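Side-chain contact in putative ABC-transporter ATP-binding protein (Alicyclobacillus acidocaldarius, PDB 1Z47), which probably binds and hydrolyses ATP as the ATPase subunit of a putative ABC-type sulfate importer: residues H204-E207 with E208-V212. Sequence-based numbering, arbitrary orientation.
Sequences HDQE and EALEV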
# COMPACT_ATOMS: atom_id res chain seq x y z
N HIS B 204 -6.10 7.98 1.24
CA HIS B 204 -6.11 7.58 2.64
C HIS B 204 -4.79 6.85 2.94
O HIS B 204 -4.61 6.29 4.03
CB HIS B 204 -7.32 6.69 2.94
CG HIS B 204 -7.45 5.50 2.03
ND1 HIS B 204 -6.56 4.44 2.05
CD2 HIS B 204 -8.38 5.19 1.09
CE1 HIS B 204 -6.93 3.54 1.16
NE2 HIS B 204 -8.03 3.97 0.56
N ASP B 205 -3.87 6.92 1.98
CA ASP B 205 -2.55 6.27 2.05
C ASP B 205 -1.43 7.31 2.26
O ASP B 205 -1.01 7.98 1.32
CB ASP B 205 -2.27 5.50 0.75
CG ASP B 205 -0.99 4.68 0.80
OD1 ASP B 205 -0.13 4.96 1.67
OD2 ASP B 205 -0.85 3.76 -0.03
N GLN B 206 -0.93 7.42 3.48
CA GLN B 206 0.08 8.43 3.73
C GLN B 206 1.34 8.25 2.89
O GLN B 206 1.97 9.23 2.50
CB GLN B 206 0.41 8.48 5.23
CG GLN B 206 0.93 7.18 5.86
CD GLN B 206 2.40 6.93 5.57
OE1 GLN B 206 3.22 7.86 5.56
NE2 GLN B 206 2.75 5.67 5.35
N GLU B 207 1.70 7.01 2.57
CA GLU B 207 2.90 6.79 1.77
C GLU B 207 2.73 7.42 0.40
O GLU B 207 3.65 8.05 -0.11
CB GLU B 207 3.19 5.29 1.61
CG GLU B 207 4.65 4.98 1.33
CD GLU B 207 4.83 4.18 0.06
OE1 GLU B 207 4.78 4.77 -1.03
OE2 GLU B 207 5.02 2.94 0.16
N GLU B 208 1.56 7.24 -0.20
CA GLU B 208 1.28 7.82 -1.51
C GLU B 208 1.39 9.34 -1.45
O GLU B 208 1.92 9.98 -2.37
CB GLU B 208 -0.12 7.44 -1.99
CG GLU B 208 -0.52 8.11 -3.28
CD GLU B 208 -1.93 7.77 -3.75
OE1 GLU B 208 -2.82 7.54 -2.90
OE2 GLU B 208 -2.15 7.75 -4.99
N ALA B 209 0.88 9.93 -0.37
CA ALA B 209 0.93 11.38 -0.22
C ALA B 209 2.38 11.88 -0.15
O ALA B 209 2.74 12.84 -0.82
CB ALA B 209 0.14 11.81 1.02
N LEU B 210 3.22 11.24 0.65
CA LEU B 210 4.61 11.67 0.77
C LEU B 210 5.35 11.52 -0.56
O LEU B 210 6.22 12.33 -0.90
CB LEU B 210 5.37 10.83 1.81
CG LEU B 210 4.94 10.88 3.28
CD1 LEU B 210 5.74 9.81 4.05
CD2 LEU B 210 5.17 12.27 3.88
N GLU B 211 5.00 10.47 -1.28
CA GLU B 211 5.65 10.18 -2.54
C GLU B 211 5.42 11.16 -3.69
O GLU B 211 6.37 11.50 -4.41
CB GLU B 211 5.25 8.81 -3.03
CG GLU B 211 5.67 8.57 -4.46
CD GLU B 211 6.71 7.49 -4.59
OE1 GLU B 211 7.53 7.30 -3.65
OE2 GLU B 211 6.73 6.85 -5.65
N VAL B 212 4.18 11.60 -3.88
CA VAL B 212 3.92 12.47 -5.00
C VAL B 212 3.52 13.91 -4.73
O VAL B 212 3.63 14.74 -5.61
CB VAL B 212 2.86 11.85 -5.96
CG1 VAL B 212 3.30 10.45 -6.41
CG2 VAL B 212 1.53 11.79 -5.29
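Asp205 caps the N-terminus of helix 206-212, its OD1 accepting two weak bonds from the first turn: one from Glu207 N at 2.9 Å, strongly bent at 127°, and a straighter one from Glu208 N at 3.4 Å. With CG trans to the residue's own backbone N (chi1 -174°), the carboxylate lies beside the carbonyl carbon and OD1 turns toward the first-turn amides. From Asp205 O onward the backbone makes i to i+4 bonds: Ala209 N to Asp205 O, Leu210 N to Gln206 O and Glu211 N to Glu207 O. CB of Glu208 packs 4.0 Å from CB of Asp205; the two side chains run nearly perpendicular, and the extended Glu208 carries its OE1 back to Thr203 OG1, a hydroxyl that also takes the Asp205 N-H. On another side of the helix Gln206 folds at chi2 (79°) and lays OE1 beside CD1 of Leu210, 3.5 Å away, while Gly247 N donates to that same oxygen. Glu207 OE1 and Glu211 OE1, one turn apart, approach to 4.6 Å, and Lys309 of the second subunit forms a salt bridge with each; Glu211 OE2 forms a further salt bridge with Arg185 of its own chain. In this nucleotide-binding domain the helix follows strand 198-203, and His204 occupies the position expected for the ABC switch histidine. The shared lysine probably offsets the repulsion between the two glutamates, tying this short helix electrostatically to the partner subunit.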